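Local coordinates for protein AtGH3.15 acyl acid amido synthetase (Arabidopsis thaliana, PDB 6E1Q) that catalyses the ATP-dependent conjugation of the auxin precursor indole-3-butyric acid, and of the herbicide 4-(2,4-dichlorophenoxy)butanoate, to glutamine, at residues A[68-71]-A[72-76]; A[531-535]-A[536-540]; A[29-32]-A[33-37]. All coordinates share one frame; numbering follows the deposited sequence. Where two conformers were deposited one is given.

Contact 1. Residues A[68-71]-A[72-76]; sequences EDIR and SYIDR
Ile70 and Ile74, one turn apart on the helix that spans residues 67-78, meet through their terminal methyls: CD1 of Ile70 lies 3.7 Å from CD1 of Ile74. This is the close-packed side. The CG1 branch of Ile70 stands between its own backbone N and carbonyl carbon (chi1 53°), and from there its end is carried to the methyl of Ile74. Tyr73 turns the edge of its ring to the backbone, with CD2 3.6 Å from Ile70 O in the plane of the ring. Tyr44, from the neighbouring helix 43-49, stacks edge-to-face with Tyr73 and also touches Ile70.

The other side is looser and wetter. Arg71 runs out extended, its CG opposite the backbone N (chi1 179°), and OD2 of Asp75 sits beside the aliphatic part of the chain, 3.5 Å from Arg71 CG. The guanidinium and carboxylate planes are 59° apart, and the ion pair from Arg71 NE to Asp75 OD2 is long at 3.6 Å. Since that oxygen is well out of the guanidinium plane, the charges attract without an N-H aimed at it. A water at the guanidinium edge supplies the directed link, accepting from Arg71 NE and donating to Asp75 OD1 at 2.7 Å.

The backbone differs along the same turn. Asp75 N bonds to Arg71 O at 2.9 Å, whereas Tyr73 N makes only a weak bond to Ile70 O, 3.1 Å away. A second water donates to Glu68 O and accepts from Ser72 N. The arrangement is that of an amphipathic helix with a kink, where a water takes the place of the missing backbone bond; it belongs to the GH3 N-terminal domain, with Ile70 about 8 Å, side chain to side chain, from the ATP-binding residue Glu330.

Contact 2. Residues A[531-535]-A[536-540]; sequences KVVKP and GAFDE
A type II beta turn from Lys534 to Ala537 joins strand 529-533 to helix 537-547, and its closing bond runs from Ala537 N to Lys534 O over 3.1 Å. On the strand side of the turn, Val533 faces Ala537: CG2 of Val533 is 3.6 Å from CB of Ala537. With CG1 of Val533 beside the backbone N (chi1 -69°), CG2 falls between that N and the carbonyl carbon, and from there it also meets Phe538 CE2 at 3.9 Å, the valine and phenylalanine side chains crossing at about a right angle.

Gly536 occupies the third position of the turn with a positive phi of 85°, where a side chain would be jammed against Pro535 O, and it serves at once as the helix N-cap residue. Glu483, on the adjacent strand 477-485 of the GH3 C-terminal domain's sheet, receives both Gly536 N and Phe538 N, one on each carboxylate oxygen, so an acidic group sits at the helix N-terminus. Gly536 O in turn accepts from Glu540 N at 3.0 Å, which opens the regular helical bonding. Phe538 extends its ring over to strand 461-470, touching Asp464 and Thr466.

Contact 3. Residues A[29-32]-A[33-37]; sequences DSVL and EAILS
Four consecutive i to i+4 bonds tie residues 29-32 to residues 33-37 in a regular stretch of helix 24-38, with Leu36 N to Leu32 O, at 2.9 Å and 174°, the straightest of them. Ile35 N meets Val31 O equally closely. The two earlier bonds, Glu33 N to Asp29 O and Ala34 N to Ser30 O, are each 3.0 Å long.

Along this backbone run two pairs of apolar side chains. Leu32 sends CG opposite its backbone N (chi1 -176°), and its CD1 comes to 3.8 Å from CG of Leu36, the two side chains meeting at a slant. Leu36 CG also lies 3.3 Å from Leu32 O, which makes this a snug fit. Phe58 of helix 55-61 touches both leucines, while Leu45 and Leu49 of helix 43-49 press on Leu36. Cutting Leu36 back to an alanine removes CG and both methyls, which would probably leave Leu32 CD1 without this partner and open a gap among Phe58, Leu45 and Leu49. Val31 and Ile35 run alongside each other in the same direction, with Val31 CG1 3.9 Å from Ile35 CD1. Ile35 goes on to touch Phe398 and Tyr402.

The polar residues behave differently. Ser37 OG donates to Glu33 O at 2.5 Å, and Ser37 N reaches the same oxygen from the opposite face of its plane, so two bonds grip one carbonyl. Asp29 turns its carboxylate to Lys55, a salt bridge to helix 55-61. The chemistry thus implies an amphipathic helix whose leucines and isoleucine pack on neighbouring elements, with Val31 buried beside them, while the exposed Ser37 folds back on the helix's own backbone.

How the contacts relate
Contacts 1 and 3 share the GH3 N-terminal domain, their nearest atoms about 13 Å apart, and both are one-turn contacts within a helix; helix 43-49 packs against each. Contact 2 belongs to the C-terminal domain, its centre about 51 Å from that of contact 3 and on the opposite side of the chain's centre. All three are partly buried, combining apolar packing with an exposed margin. Contact 3 rests on unbroken backbone bonding and two aliphatic pairs, whereas contact 1 has a water bridging its kink and adds a long ion pair. Contact 2, joining strand to helix, depends instead on a turn, a glycine N-cap and an acidic side chain bound to N-H groups at the helix start.

Contact 1. Residues A[68-71]-A[72-76]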
loop_
_atom_site.group_PDB
_atom_site.type_symbol
_atom_site.label_atom_id
_atom_site.label_comp_id
_atom_site.label_asym_id
_atom_site.label_seq_id
_atom_site.Cartn_x
_atom_site.Cartn_y
_atom_site.Cartn_z
ATOM N N GLU A 68 -12.659 -4.043 15.938
ATOM C CA GLU A 68 -14.001 -4.497 16.292
ATOM C C GLU A 68 -14.352 -4.147 17.734
ATOM O O GLU A 68 -15.501 -3.802 18.033
ATOM C CB GLU A 68 -14.119 -6.005 16.078
ATOM C CG GLU A 68 -14.230 -6.454 14.632
ATOM C CD GLU A 68 -12.994 -6.144 13.800
ATOM O OE1 GLU A 68 -13.147 -6.054 12.570
ATOM O OE2 GLU A 68 -11.881 -5.997 14.356
ATOM N N ASP A 69 -13.382 -4.228 18.648
ATOM C CA ASP A 69 -13.705 -4.010 20.056
ATOM C C ASP A 69 -13.945 -2.537 20.363
ATOM O O ASP A 69 -14.643 -2.219 21.326
ATOM C CB ASP A 69 -12.589 -4.533 20.971
ATOM C CG ASP A 69 -12.248 -5.991 20.729
ATOM O OD1 ASP A 69 -13.162 -6.849 20.722
ATOM O OD2 ASP A 69 -11.042 -6.276 20.556
ATOM N N ILE A 70 -13.346 -1.625 19.603
ATOM C CA ILE A 70 -13.445 -0.209 19.928
ATOM C C ILE A 70 -14.275 0.575 18.920
ATOM O O ILE A 70 -14.400 1.799 19.059
ATOM C CB ILE A 70 -12.047 0.417 20.108
ATOM C CG1 ILE A 70 -11.138 0.143 18.911
ATOM C CG2 ILE A 70 -11.378 -0.162 21.351
ATOM C CD1 ILE A 70 -11.183 1.188 17.840
ATOM N N ARG A 71 -14.882 -0.089 17.931
ATOM C CA ARG A 71 -15.636 0.641 16.915
ATOM C C ARG A 71 -16.739 1.506 17.522
ATOM O O ARG A 71 -17.053 2.587 16.990
ATOM C CB ARG A 71 -16.234 -0.345 15.915
ATOM C CG ARG A 71 -17.075 0.288 14.824
ATOM C CD ARG A 71 -17.659 -0.787 13.914
ATOM N NE ARG A 71 -18.395 -0.183 12.808
ATOM C CZ ARG A 71 -19.087 -0.874 11.915
ATOM N NH1 ARG A 71 -19.144 -2.204 11.999
ATOM N NH2 ARG A 71 -19.723 -0.234 10.938
ATOM N N SER A 72 -17.339 1.056 18.630
ATOM C CA SER A 72 -18.461 1.793 19.206
ATOM C C SER A 72 -18.050 3.192 19.661
ATOM O O SER A 72 -18.822 4.147 19.509
ATOM C CB SER A 72 -19.062 1.007 20.369
ATOM O OG SER A 72 -18.135 0.925 21.439
ATOM N N TYR A 73 -16.848 3.332 20.244
ATOM C CA TYR A 73 -16.349 4.658 20.603
ATOM C C TYR A 73 -16.265 5.561 19.375
ATOM O O TYR A 73 -16.669 6.729 19.413
ATOM C CB TYR A 73 -14.978 4.545 21.300
ATOM C CG TYR A 73 -15.064 3.775 22.590
ATOM C CD1 TYR A 73 -15.391 4.412 23.781
ATOM C CD2 TYR A 73 -14.889 2.393 22.607
ATOM C CE1 TYR A 73 -15.511 3.692 24.979
ATOM C CE2 TYR A 73 -14.998 1.666 23.792
ATOM C CZ TYR A 73 -15.302 2.322 24.976
ATOM O OH TYR A 73 -15.416 1.601 26.152
ATOM N N ILE A 74 -15.733 5.036 18.273
ATOM C CA ILE A 74 -15.606 5.842 17.060
ATOM C C ILE A 74 -16.981 6.230 16.527
ATOM O O ILE A 74 -17.202 7.377 16.113
ATOM C CB ILE A 74 -14.774 5.081 16.010
ATOM C CG1 ILE A 74 -13.392 4.771 16.590
ATOM C CG2 ILE A 74 -14.614 5.922 14.723
ATOM C CD1 ILE A 74 -12.564 3.836 15.725
ATOM N N ASP A 75 -17.932 5.285 16.539
ATOM C CA ASP A 75 -19.282 5.595 16.076
ATOM C C ASP A 75 -19.931 6.653 16.964
ATOM O O ASP A 75 -20.623 7.552 16.469
ATOM C CB ASP A 75 -20.141 4.320 16.035
ATOM C CG ASP A 75 -19.785 3.388 14.864
ATOM O OD1 ASP A 75 -19.255 3.853 13.825
ATOM O OD2 ASP A 75 -20.051 2.172 14.981
ATOM N N ARG A 76 -19.722 6.572 18.282
ATOM C CA ARG A 76 -20.333 7.573 19.156
ATOM C C ARG A 76 -19.739 8.952 18.914
ATOM O O ARG A 76 -20.470 9.954 18.937
ATOM C CB ARG A 76 -20.225 7.176 20.638
ATOM C CG ARG A 76 -20.891 5.818 20.939
ATOM C CD ARG A 76 -20.670 5.271 22.354
ATOM N NE ARG A 76 -20.676 6.275 23.409
ATOM C CZ ARG A 76 -19.969 6.188 24.527
ATOM N NH1 ARG A 76 -19.143 5.161 24.722
ATOM N NH2 ARG A 76 -20.059 7.142 25.438
HETATM O O HOH W 1 -17.197 -1.725 19.318
HETATM O O HOH W 2 -18.425 2.715 11.506
#

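Contact 2. Residues A[531-535]-A[536-540]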
loop_
_atom_site.group_PDB
_atom_site.type_symbol
_atom_site.label_atom_id
_atom_site.label_comp_id
_atom_site.label_asym_id
_atom_site.label_seq_id
_atom_site.Cartn_x
_atom_site.Cartn_y
_atom_site.Cartn_z
ATOM N N LYS A 531 -6.353 -21.337 -14.117
ATOM C CA LYS A 531 -7.077 -20.882 -15.295
ATOM C C LYS A 531 -6.397 -19.620 -15.806
ATOM O O LYS A 531 -6.218 -18.655 -15.054
ATOM C CB LYS A 531 -8.553 -20.634 -14.978
ATOM C CG LYS A 531 -9.310 -21.891 -14.497
ATOM C CD LYS A 531 -10.691 -21.564 -13.912
ATOM C CE LYS A 531 -11.766 -22.476 -14.463
ATOM N NZ LYS A 531 -12.713 -22.985 -13.439
ATOM N N VAL A 532 -5.967 -19.651 -17.060
ATOM C CA VAL A 532 -5.368 -18.480 -17.685
ATOM C C VAL A 532 -6.480 -17.592 -18.229
ATOM O O VAL A 532 -7.352 -18.054 -18.971
ATOM C CB VAL A 532 -4.392 -18.903 -18.789
ATOM C CG1 VAL A 532 -3.868 -17.694 -19.534
ATOM C CG2 VAL A 532 -3.244 -19.687 -18.169
ATOM N N VAL A 533 -6.467 -16.322 -17.848
ATOM C CA VAL A 533 -7.502 -15.389 -18.286
ATOM C C VAL A 533 -6.916 -14.449 -19.325
ATOM O O VAL A 533 -5.716 -14.156 -19.324
ATOM C CB VAL A 533 -8.115 -14.614 -17.106
ATOM C CG1 VAL A 533 -8.932 -15.561 -16.250
ATOM C CG2 VAL A 533 -7.011 -13.960 -16.268
ATOM N N LYS A 534 -7.777 -13.996 -20.236
ATOM C CA LYS A 534 -7.369 -13.071 -21.284
ATOM C C LYS A 534 -6.796 -11.786 -20.682
ATOM O O LYS A 534 -7.186 -11.375 -19.582
ATOM C CB LYS A 534 -8.564 -12.742 -22.185
ATOM C CG LYS A 534 -8.217 -12.526 -23.658
ATOM C CD LYS A 534 -9.374 -11.922 -24.465
ATOM C CE LYS A 534 -9.482 -12.583 -25.849
ATOM N NZ LYS A 534 -10.540 -11.975 -26.697
ATOM N N PRO A 535 -5.856 -11.139 -21.373
ATOM C CA PRO A 535 -5.369 -9.829 -20.922
ATOM C C PRO A 535 -6.519 -8.844 -20.722
ATOM O O PRO A 535 -7.522 -8.868 -21.443
ATOM C CB PRO A 535 -4.451 -9.381 -22.065
ATOM C CG PRO A 535 -3.973 -10.653 -22.682
ATOM C CD PRO A 535 -5.089 -11.654 -22.526
ATOM N N GLY A 536 -6.364 -7.970 -19.728
ATOM C CA GLY A 536 -7.424 -7.061 -19.339
ATOM C C GLY A 536 -8.428 -7.628 -18.360
ATOM O O GLY A 536 -9.296 -6.880 -17.885
ATOM N N ALA A 537 -8.339 -8.922 -18.038
ATOM C CA ALA A 537 -9.265 -9.517 -17.079
ATOM C C ALA A 537 -9.224 -8.798 -15.739
ATOM O O ALA A 537 -10.259 -8.620 -15.090
ATOM C CB ALA A 537 -8.937 -10.992 -16.873
ATOM N N PHE A 538 -8.035 -8.403 -15.288
ATOM C CA PHE A 538 -7.923 -7.860 -13.946
ATOM C C PHE A 538 -8.243 -6.371 -13.896
ATOM O O PHE A 538 -8.561 -5.864 -12.818
ATOM C CB PHE A 538 -6.536 -8.169 -13.386
ATOM C CG PHE A 538 -6.436 -9.560 -12.850
ATOM C CD1 PHE A 538 -6.837 -9.836 -11.549
ATOM C CD2 PHE A 538 -6.012 -10.604 -13.660
ATOM C CE1 PHE A 538 -6.788 -11.135 -11.043
ATOM C CE2 PHE A 538 -5.957 -11.918 -13.167
ATOM C CZ PHE A 538 -6.346 -12.178 -11.852
ATOM N N ASP A 539 -8.201 -5.675 -15.039
ATOM C CA ASP A 539 -8.811 -4.347 -15.123
ATOM C C ASP A 539 -10.332 -4.423 -15.120
ATOM O O ASP A 539 -10.991 -3.581 -14.504
ATOM C CB ASP A 539 -8.337 -3.611 -16.365
ATOM C CG ASP A 539 -6.914 -3.199 -16.259
ATOM O OD1 ASP A 539 -6.355 -3.336 -15.148
ATOM O OD2 ASP A 539 -6.365 -2.720 -17.266
ATOM N N GLU A 540 -10.912 -5.414 -15.805
ATOM C CA GLU A 540 -12.358 -5.605 -15.710
ATOM C C GLU A 540 -12.768 -5.904 -14.273
ATOM O O GLU A 540 -13.769 -5.373 -13.778
ATOM C CB GLU A 540 -12.824 -6.734 -16.642
ATOM C CG GLU A 540 -14.351 -7.010 -16.560
ATOM C CD GLU A 540 -14.845 -8.091 -17.544
ATOM O OE1 GLU A 540 -14.033 -8.596 -18.341
ATOM O OE2 GLU A 540 -16.050 -8.436 -17.522
#

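Contact 3. Residues A[29-32]-A[33-37]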
loop_
_atom_site.group_PDB
_atom_site.type_symbol
_atom_site.label_atom_id
_atom_site.label_comp_id
_atom_site.label_asym_id
_atom_site.label_seq_id
_atom_site.Cartn_x
_atom_site.Cartn_y
_atom_site.Cartn_z
ATOM N N ASP A 29 9.347 4.877 26.931
ATOM C CA ASP A 29 8.764 5.075 28.256
ATOM C C ASP A 29 8.243 6.499 28.417
ATOM O O ASP A 29 7.208 6.723 29.060
ATOM C CB ASP A 29 9.790 4.753 29.350
ATOM C CG ASP A 29 10.193 3.284 29.366
ATOM O OD1 ASP A 29 9.657 2.499 28.550
ATOM O OD2 ASP A 29 11.065 2.918 30.180
ATOM N N SER A 30 8.939 7.475 27.824
ATOM C CA SER A 30 8.464 8.857 27.849
ATOM C C SER A 30 7.140 9.001 27.105
ATOM O O SER A 30 6.221 9.672 27.589
ATOM C CB SER A 30 9.507 9.778 27.231
ATOM O OG SER A 30 10.459 10.184 28.192
ATOM N N VAL A 31 7.040 8.388 25.920
ATOM C CA VAL A 31 5.809 8.431 25.128
ATOM C C VAL A 31 4.644 7.858 25.927
ATOM O O VAL A 31 3.575 8.473 26.034
ATOM C CB VAL A 31 6.000 7.671 23.799
ATOM C CG1 VAL A 31 4.653 7.449 23.102
ATOM C CG2 VAL A 31 6.982 8.396 22.888
ATOM N N LEU A 32 4.841 6.670 26.502
ATOM C CA LEU A 32 3.778 6.021 27.265
ATOM C C LEU A 32 3.314 6.899 28.425
ATOM O O LEU A 32 2.107 7.099 28.635
ATOM C CB LEU A 32 4.262 4.669 27.786
ATOM C CG LEU A 32 3.170 3.894 28.519
ATOM C CD1 LEU A 32 1.970 3.728 27.600
ATOM C CD2 LEU A 32 3.658 2.539 29.069
ATOM N N GLU A 33 4.262 7.431 29.195
ATOM C CA GLU A 33 3.882 8.299 30.302
ATOM C C GLU A 33 3.083 9.500 29.811
ATOM O O GLU A 33 2.107 9.905 30.448
ATOM C CB GLU A 33 5.117 8.763 31.073
ATOM C CG GLU A 33 4.777 9.750 32.176
ATOM C CD GLU A 33 5.976 10.124 33.018
ATOM O OE1 GLU A 33 6.557 9.227 33.663
ATOM O OE2 GLU A 33 6.339 11.318 33.029
ATOM N N ALA A 34 3.468 10.075 28.671
ATOM C CA ALA A 34 2.755 11.245 28.168
ATOM C C ALA A 34 1.334 10.886 27.756
ATOM O O ALA A 34 0.383 11.604 28.086
ATOM C CB ALA A 34 3.516 11.860 26.993
ATOM N N ILE A 35 1.164 9.765 27.053
ATOM C CA ILE A 35 -0.168 9.370 26.602
ATOM C C ILE A 35 -1.074 9.086 27.788
ATOM O O ILE A 35 -2.213 9.568 27.849
ATOM C CB ILE A 35 -0.086 8.147 25.675
ATOM C CG1 ILE A 35 0.501 8.554 24.327
ATOM C CG2 ILE A 35 -1.491 7.523 25.501
ATOM C CD1 ILE A 35 0.813 7.358 23.419
ATOM N N LEU A 36 -0.584 8.285 28.743
ATOM C CA LEU A 36 -1.410 7.909 29.884
ATOM C C LEU A 36 -1.718 9.101 30.777
ATOM O O LEU A 36 -2.805 9.167 31.368
ATOM C CB LEU A 36 -0.725 6.809 30.697
ATOM C CG LEU A 36 -0.460 5.504 29.938
ATOM C CD1 LEU A 36 0.001 4.421 30.890
ATOM C CD2 LEU A 36 -1.678 5.052 29.127
ATOM N N SER A 37 -0.781 10.045 30.905
ATOM C CA SER A 37 -1.041 11.221 31.734
ATOM C C SER A 37 -2.042 12.155 31.062
ATOM O O SER A 37 -3.012 12.590 31.686
ATOM C CB SER A 37 0.262 11.960 32.045
ATOM O OG SER A 37 1.254 11.080 32.542
#